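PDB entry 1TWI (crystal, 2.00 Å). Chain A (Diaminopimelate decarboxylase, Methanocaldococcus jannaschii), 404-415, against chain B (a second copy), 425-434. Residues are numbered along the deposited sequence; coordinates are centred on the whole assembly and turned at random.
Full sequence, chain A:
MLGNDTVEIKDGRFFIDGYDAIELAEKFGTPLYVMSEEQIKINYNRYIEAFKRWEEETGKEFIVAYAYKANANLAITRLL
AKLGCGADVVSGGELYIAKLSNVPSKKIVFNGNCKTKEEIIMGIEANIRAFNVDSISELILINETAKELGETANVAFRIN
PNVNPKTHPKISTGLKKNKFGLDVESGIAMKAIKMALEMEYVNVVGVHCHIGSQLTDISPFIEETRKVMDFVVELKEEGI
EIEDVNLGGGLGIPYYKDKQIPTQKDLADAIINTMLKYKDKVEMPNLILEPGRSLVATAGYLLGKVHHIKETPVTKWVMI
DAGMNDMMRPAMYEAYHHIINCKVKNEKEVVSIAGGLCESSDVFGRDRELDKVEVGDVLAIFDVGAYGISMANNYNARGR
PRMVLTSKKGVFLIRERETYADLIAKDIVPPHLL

Chain A 404-415: VLTSKKGVFLIR
Chain B, residues 425-434: AKDIVPPHLL

Chain A forms a beta hairpin here. Strand 404-407 and strand 410-415 are joined by a type I turn from Ser A407 to Gly A410. Leu A405 and Phe A412 exchange backbone hydrogen bonds: Leu A405 N to Phe A412 O is 2.7 Å, and Phe A412 N to Leu A405 O is 2.8 Å. At the turn, Gly A410 N donates to Ser A407 O at 3.1 Å, and Ser A407 N donates weakly to Gly A410 O at 3.0 Å. Gly A410 has phi/psi of 143/-173; a CB there would jam against the carbonyl O of Lys A409. The Ser A407 side chain (chi1 t) also supports the turn, its OG accepting from Lys A409 N at 3.1 Å.

In chain B, Ala B425 and Lys B426 are not extended (psi -12° and 1°). The backbone is extended from Asp B427 to Pro B430, and a 3-10 segment follows at 431-433. It runs antiparallel to strand 410-415. Arg A415 pairs with Asp B427 in a single beta bridge, CA to CA 4.4 Å. Ile A414 lies by Ile B428, CA to CA 4.5 Å, and the chains then diverge, with Phe A412 CA 6.2 Å from Pro B430 CA.

One direct hydrogen bond crosses the contact: Ile B428 N donates to Ile A414 O at 2.9 Å, with an angle of 159° at the hydrogen. CA-H...O contacts supplement it. Ile A414 O also meets Asp B427 CA at 3.4 Å, Ile A414 CA meets Ile B428 O at 3.4 Å, and Arg A415 CA meets Lys B426 O at 3.2 Å.

Arg A415 is extended (chi1 to chi3 all t, chi4 93°). Its NH1 forms a long salt bridge to Asp B427 OD1, 3.9 Å. The oxygen lies well out of the guanidinium plane, so no N-H points at it. Water 1 closes the gap, accepting from Arg A415 NH1 at 3.0 Å and donating to Asp B427 OD1 at 2.7 Å. Asp B427 (chi1 m) has its OD2 bonded elsewhere in the structure, as is Lys B426 NZ. Lys B426 CB covers one face of the guanidinium.

Pro B430 is buried and points toward chain A. As a proline it has no N-H to satisfy, and its ring packs well among apolar groups. Its CB lies over one face of the Phe A412 ring (chi1 m, chi2 88°), 3.7 Å from Phe A412 CG. Its CG is 3.6 Å from Ile A414 CG2 and 4.2 Å from Leu A405 CD2. Leu A405 (t, p) also reaches Leu B433 CD1, 3.9 Å from its CD2.

His B432 (chi1 p, chi2 -72°) has the largest area covered. Lys A409 CG lies over one face of its ring, 4.0 Å from the centroid. The Phe A412 ring is oblique to it, planes at 48° and centroids 5.4 Å apart. His B432 NE2 is 3.6 Å from Ser A407 OG, but both atoms are hydrogen-bonded elsewhere. Leu B433 N to Pro B430 O, 2.9 Å, secures the 3-10 segment. Together the stretches bury 570 Å².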

ATOM      1  N   VAL A 404      -2.887 -11.294  17.051  1.00 11.36           N
ATOM      2  CA  VAL A 404      -2.634 -11.995  18.297  1.00 10.23           C
ATOM      3  C   VAL A 404      -1.372 -12.840  18.093  1.00 11.70           C
ATOM      4  O   VAL A 404      -0.973 -13.131  16.929  1.00 11.50           O
ATOM      5  CB  VAL A 404      -3.791 -12.946  18.723  1.00 11.32           C
ATOM      6  CG1 VAL A 404      -5.028 -12.137  19.126  1.00 11.78           C
ATOM      7  CG2 VAL A 404      -4.182 -13.914  17.569  1.00  7.98           C
ATOM      8  N   LEU A 405      -0.739 -13.188  19.218  1.00  9.21           N
ATOM      9  CA  LEU A 405       0.449 -14.026  19.260  1.00  9.79           C
ATOM     10  C   LEU A 405       0.028 -15.327  19.968  1.00 11.12           C
ATOM     11  O   LEU A 405      -0.542 -15.272  21.078  1.00 12.15           O
ATOM     12  CB  LEU A 405       1.580 -13.369  20.073  1.00  8.74           C
ATOM     13  CG  LEU A 405       2.884 -14.204  20.132  1.00  9.27           C
ATOM     14  CD1 LEU A 405       3.718 -14.115  18.849  1.00  8.72           C
ATOM     15  CD2 LEU A 405       3.690 -13.743  21.312  1.00  8.34           C
ATOM     16  N   THR A 406       0.234 -16.479  19.310  1.00 10.22           N
ATOM     17  CA  THR A 406      -0.095 -17.762  19.921  1.00 11.45           C
ATOM     18  C   THR A 406       1.237 -18.232  20.449  1.00 11.36           C
ATOM     19  O   THR A 406       2.238 -18.246  19.728  1.00 11.20           O
ATOM     20  CB  THR A 406      -0.673 -18.802  18.907  1.00 12.24           C
ATOM     21  OG1 THR A 406       0.183 -18.870  17.764  1.00 11.88           O
ATOM     22  CG2 THR A 406      -2.092 -18.434  18.502  1.00 10.91           C
ATOM     23  N   SER A 407       1.216 -18.661  21.701  1.00 11.53           N
ATOM     24  CA  SER A 407       2.408 -19.016  22.446  1.00 13.38           C
ATOM     25  C   SER A 407       2.080 -20.162  23.411  1.00 14.59           C
ATOM     26  O   SER A 407       0.902 -20.420  23.705  1.00 13.12           O
ATOM     27  CB  SER A 407       2.818 -17.762  23.240  1.00 16.09           C
ATOM     28  OG  SER A 407       3.702 -18.040  24.317  1.00 19.79           O
ATOM     29  N   LYS A 408       3.096 -20.874  23.866  1.00 15.00           N
ATOM     30  CA  LYS A 408       2.834 -21.929  24.835  1.00 17.43           C
ATOM     31  C   LYS A 408       2.189 -21.281  26.079  1.00 18.53           C
ATOM     32  O   LYS A 408       1.406 -21.915  26.804  1.00 18.23           O
ATOM     33  CB  LYS A 408       4.153 -22.610  25.229  1.00 18.44           C
ATOM     34  CG  LYS A 408       4.591 -23.617  24.215  1.00 21.71           C
ATOM     35  CD  LYS A 408       6.025 -24.040  24.451  1.00 27.40           C
ATOM     36  CE  LYS A 408       6.411 -25.229  23.558  1.00 30.49           C
ATOM     37  NZ  LYS A 408       5.883 -25.041  22.178  1.00 33.95           N
ATOM     38  N   LYS A 409       2.488 -20.007  26.313  1.00 19.64           N
ATOM     39  CA  LYS A 409       1.944 -19.292  27.478  1.00 20.81           C
ATOM     40  C   LYS A 409       0.478 -18.882  27.397  1.00 21.06           C
ATOM     41  O   LYS A 409      -0.113 -18.511  28.412  1.00 21.22           O
ATOM     42  CB  LYS A 409       2.757 -18.028  27.722  1.00 23.10           C
ATOM     43  CG  LYS A 409       4.250 -18.238  27.807  1.00 24.56           C
ATOM     44  CD  LYS A 409       4.672 -18.264  29.224  1.00 26.23           C
ATOM     45  CE  LYS A 409       6.175 -18.251  29.349  1.00 26.83           C
ATOM     46  NZ  LYS A 409       6.428 -18.241  30.828  1.00 27.39           N
ATOM     47  N   GLY A 410      -0.090 -18.890  26.191  1.00 18.39           N
ATOM     48  CA  GLY A 410      -1.479 -18.477  26.001  1.00 16.68           C
ATOM     49  C   GLY A 410      -1.588 -17.721  24.669  1.00 15.74           C
ATOM     50  O   GLY A 410      -0.612 -17.700  23.912  1.00 15.13           O
ATOM     51  N   VAL A 411      -2.734 -17.127  24.361  1.00 14.95           N
ATOM     52  CA  VAL A 411      -2.866 -16.371  23.119  1.00 15.07           C
ATOM     53  C   VAL A 411      -2.929 -14.924  23.586  1.00 15.87           C
ATOM     54  O   VAL A 411      -3.743 -14.597  24.483  1.00 15.63           O
ATOM     55  CB  VAL A 411      -4.194 -16.703  22.364  1.00 16.87           C
ATOM     56  CG1 VAL A 411      -4.285 -15.857  21.024  1.00 14.92           C
ATOM     57  CG2 VAL A 411      -4.238 -18.191  22.032  1.00 18.84           C
ATOM     58  N   PHE A 412      -2.112 -14.058  23.000  1.00 14.01           N
ATOM     59  CA  PHE A 412      -2.102 -12.666  23.446  1.00 13.33           C
ATOM     60  C   PHE A 412      -2.386 -11.649  22.354  1.00 12.30           C
ATOM     61  O   PHE A 412      -1.873 -11.749  21.246  1.00  9.77           O
ATOM     62  CB  PHE A 412      -0.730 -12.345  24.089  1.00 13.07           C
ATOM     63  CG  PHE A 412      -0.360 -13.279  25.209  1.00 15.23           C
ATOM     64  CD1 PHE A 412       0.333 -14.478  24.942  1.00 17.29           C
ATOM     65  CD2 PHE A 412      -0.697 -12.968  26.511  1.00 16.65           C
ATOM     66  CE1 PHE A 412       0.704 -15.362  25.974  1.00 16.72           C
ATOM     67  CE2 PHE A 412      -0.340 -13.839  27.582  1.00 18.66           C
ATOM     68  CZ  PHE A 412       0.373 -15.054  27.301  1.00 17.20           C
ATOM     69  N   LEU A 413      -3.186 -10.634  22.682  1.00 12.27           N
ATOM     70  CA  LEU A 413      -3.457  -9.585  21.699  1.00 12.27           C
ATOM     71  C   LEU A 413      -2.151  -8.781  21.582  1.00 12.35           C
ATOM     72  O   LEU A 413      -1.636  -8.248  22.567  1.00 11.67           O
ATOM     73  CB  LEU A 413      -4.650  -8.688  22.167  1.00 14.05           C
ATOM     74  CG  LEU A 413      -5.123  -7.600  21.164  1.00 18.96           C
ATOM     75  CD1 LEU A 413      -5.624  -8.283  19.853  1.00 17.20           C
ATOM     76  CD2 LEU A 413      -6.266  -6.752  21.779  1.00 20.90           C
ATOM     77  N   ILE A 414      -1.572  -8.699  20.389  1.00 10.68           N
ATOM     78  CA  ILE A 414      -0.356  -7.888  20.259  1.00 10.14           C
ATOM     79  C   ILE A 414      -0.538  -6.656  19.380  1.00 10.47           C
ATOM     80  O   ILE A 414       0.389  -5.842  19.248  1.00  9.93           O
ATOM     81  CB  ILE A 414       0.869  -8.691  19.738  1.00 10.14           C
ATOM     82  CG1 ILE A 414       0.546  -9.370  18.387  1.00 10.47           C
ATOM     83  CG2 ILE A 414       1.221  -9.788  20.811  1.00  9.48           C
ATOM     84  CD1 ILE A 414       1.841  -9.886  17.685  1.00  8.97           C
ATOM     85  N   ARG A 415      -1.709  -6.520  18.754  1.00 10.61           N
ATOM     86  CA  ARG A 415      -1.986  -5.279  18.028  1.00 10.22           C
ATOM     87  C   ARG A 415      -3.470  -5.055  18.161  1.00 10.92           C
ATOM     88  O   ARG A 415      -4.258  -5.947  17.882  1.00 10.15           O
ATOM     89  CB  ARG A 415      -1.573  -5.365  16.535  1.00 10.12           C
ATOM     90  CG  ARG A 415      -1.766  -3.998  15.826  1.00  8.17           C
ATOM     91  CD  ARG A 415      -1.724  -4.059  14.287  1.00  9.75           C
ATOM     92  NE  ARG A 415      -2.251  -2.796  13.786  1.00  9.94           N
ATOM     93  CZ  ARG A 415      -1.503  -1.748  13.482  1.00 11.35           C
ATOM     94  NH1 ARG A 415      -0.176  -1.816  13.599  1.00 11.38           N
ATOM     95  NH2 ARG A 415      -2.081  -0.617  13.098  1.00 13.49           N
TER
ATOM     96  N   ALA B 425       1.631   2.818  18.709  1.00 11.40           N
ATOM     97  CA  ALA B 425       0.477   3.103  19.577  1.00 11.43           C
ATOM     98  C   ALA B 425      -0.624   2.031  19.613  1.00 10.15           C
ATOM     99  O   ALA B 425      -1.453   2.053  20.500  1.00  9.85           O
ATOM    100  CB  ALA B 425      -0.136   4.529  19.218  1.00 10.52           C
ATOM    101  N   LYS B 426      -0.594   1.072  18.701  1.00  9.79           N
ATOM    102  CA  LYS B 426      -1.569  -0.010  18.724  1.00  9.22           C
ATOM    103  C   LYS B 426      -0.887  -1.318  19.111  1.00 10.26           C
ATOM    104  O   LYS B 426      -1.563  -2.327  19.179  1.00 11.28           O
ATOM    105  CB  LYS B 426      -2.205  -0.204  17.329  1.00 11.41           C
ATOM    106  CG  LYS B 426      -3.047   0.981  16.883  1.00 13.76           C
ATOM    107  CD  LYS B 426      -4.274   1.141  17.837  1.00 15.72           C
ATOM    108  CE  LYS B 426      -4.945   2.526  17.586  1.00 19.48           C
ATOM    109  NZ  LYS B 426      -6.165   2.541  18.308  1.00 24.57           N
ATOM    110  N   ASP B 427       0.420  -1.315  19.383  1.00 10.22           N
ATOM    111  CA  ASP B 427       1.131  -2.580  19.681  1.00 10.59           C
ATOM    112  C   ASP B 427       1.082  -2.887  21.143  1.00 11.80           C
ATOM    113  O   ASP B 427       1.164  -1.979  21.974  1.00 12.70           O
ATOM    114  CB  ASP B 427       2.616  -2.536  19.230  1.00  8.92           C
ATOM    115  CG  ASP B 427       2.800  -2.315  17.737  1.00 10.81           C
ATOM    116  OD1 ASP B 427       1.803  -2.249  16.977  1.00 10.72           O
ATOM    117  OD2 ASP B 427       4.001  -2.230  17.314  1.00 12.14           O
ATOM    118  N   ILE B 428       0.971  -4.170  21.491  1.00 10.99           N
ATOM    119  CA  ILE B 428       0.874  -4.525  22.909  1.00 11.35           C
ATOM    120  C   ILE B 428       1.865  -5.640  23.196  1.00 11.45           C
ATOM    121  O   ILE B 428       1.793  -6.701  22.562  1.00  9.84           O
ATOM    122  CB  ILE B 428      -0.497  -5.115  23.230  1.00 12.15           C
ATOM    123  CG1 ILE B 428      -1.633  -4.163  22.792  1.00 15.21           C
ATOM    124  CG2 ILE B 428      -0.603  -5.387  24.780  1.00 15.41           C
ATOM    125  CD1 ILE B 428      -1.701  -2.942  23.656  1.00 18.71           C
ATOM    126  N   VAL B 429       2.728  -5.443  24.182  1.00  9.36           N
ATOM    127  CA  VAL B 429       3.708  -6.451  24.506  1.00  9.90           C
ATOM    128  C   VAL B 429       3.129  -7.381  25.590  1.00 11.91           C
ATOM    129  O   VAL B 429       2.775  -6.924  26.683  1.00 11.55           O
ATOM    130  CB  VAL B 429       5.021  -5.797  25.066  1.00 10.75           C
ATOM    131  CG1 VAL B 429       6.069  -6.912  25.501  1.00  9.47           C
ATOM    132  CG2 VAL B 429       5.666  -4.873  23.975  1.00 10.41           C
ATOM    133  N   PRO B 430       3.078  -8.690  25.314  1.00 12.09           N
ATOM    134  CA  PRO B 430       2.571  -9.716  26.243  1.00 12.27           C
ATOM    135  C   PRO B 430       3.505  -9.820  27.478  1.00 12.09           C
ATOM    136  O   PRO B 430       4.712  -9.584  27.400  1.00 11.09           O
ATOM    137  CB  PRO B 430       2.595 -11.008  25.417  1.00 12.99           C
ATOM    138  CG  PRO B 430       2.885 -10.519  23.943  1.00 15.67           C
ATOM    139  CD  PRO B 430       3.655  -9.271  24.085  1.00 12.51           C
ATOM    140  N   PRO B 431       2.957 -10.230  28.615  1.00 13.44           N
ATOM    141  CA  PRO B 431       3.774 -10.319  29.831  1.00 13.08           C
ATOM    142  C   PRO B 431       5.128 -11.017  29.724  1.00 13.18           C
ATOM    143  O   PRO B 431       6.160 -10.477  30.187  1.00 13.43           O
ATOM    144  CB  PRO B 431       2.818 -10.970  30.829  1.00 14.00           C
ATOM    145  CG  PRO B 431       1.455 -10.666  30.280  1.00 16.11           C
ATOM    146  CD  PRO B 431       1.662 -10.885  28.800  1.00 13.77           C
ATOM    147  N   HIS B 432       5.195 -12.196  29.089  1.00 12.47           N
ATOM    148  CA  HIS B 432       6.510 -12.853  29.008  1.00 12.68           C
ATOM    149  C   HIS B 432       7.551 -12.203  28.058  1.00 13.54           C
ATOM    150  O   HIS B 432       8.728 -12.623  27.999  1.00 13.65           O
ATOM    151  CB  HIS B 432       6.319 -14.347  28.633  1.00 13.26           C
ATOM    152  CG  HIS B 432       5.830 -14.552  27.229  1.00 13.17           C
ATOM    153  ND1 HIS B 432       4.542 -14.264  26.835  1.00 14.60           N
ATOM    154  CD2 HIS B 432       6.464 -15.036  26.134  1.00 11.37           C
ATOM    155  CE1 HIS B 432       4.398 -14.577  25.557  1.00 15.01           C
ATOM    156  NE2 HIS B 432       5.552 -15.050  25.113  1.00 13.88           N
ATOM    157  N   LEU B 433       7.134 -11.166  27.330  1.00 12.83           N
ATOM    158  CA  LEU B 433       8.025 -10.470  26.412  1.00 12.85           C
ATOM    159  C   LEU B 433       8.405  -9.094  26.967  1.00 13.76           C
ATOM    160  O   LEU B 433       9.101  -8.309  26.305  1.00 13.97           O
ATOM    161  CB  LEU B 433       7.345 -10.338  25.006  1.00 13.16           C
ATOM    162  CG  LEU B 433       7.054 -11.731  24.369  1.00 13.72           C
ATOM    163  CD1 LEU B 433       6.480 -11.598  22.922  1.00 12.51           C
ATOM    164  CD2 LEU B 433       8.352 -12.551  24.329  1.00 12.60           C
ATOM    165  N   LEU B 434       7.911  -8.792  28.175  1.00 13.91           N
ATOM    166  CA  LEU B 434       8.254  -7.554  28.839  1.00 14.45           C
ATOM    167  C   LEU B 434       9.713  -7.654  29.266  1.00 17.90           C
ATOM    168  O   LEU B 434      10.427  -6.616  29.388  1.00 17.91           O
ATOM    169  CB  LEU B 434       7.372  -7.350  30.073  1.00 16.17           C
ATOM    170  CG  LEU B 434       6.046  -6.758  29.596  1.00 14.10           C
ATOM    171  CD1 LEU B 434       5.112  -6.745  30.751  1.00 20.23           C
ATOM    172  CD2 LEU B 434       6.294  -5.375  29.067  1.00 15.98           C
ATOM    173  OXT LEU B 434      10.123  -8.802  29.538  1.00 17.61           O
TER
HETATM  174  O   HOH W   1       1.786  -3.811  14.758  1.00 10.96           O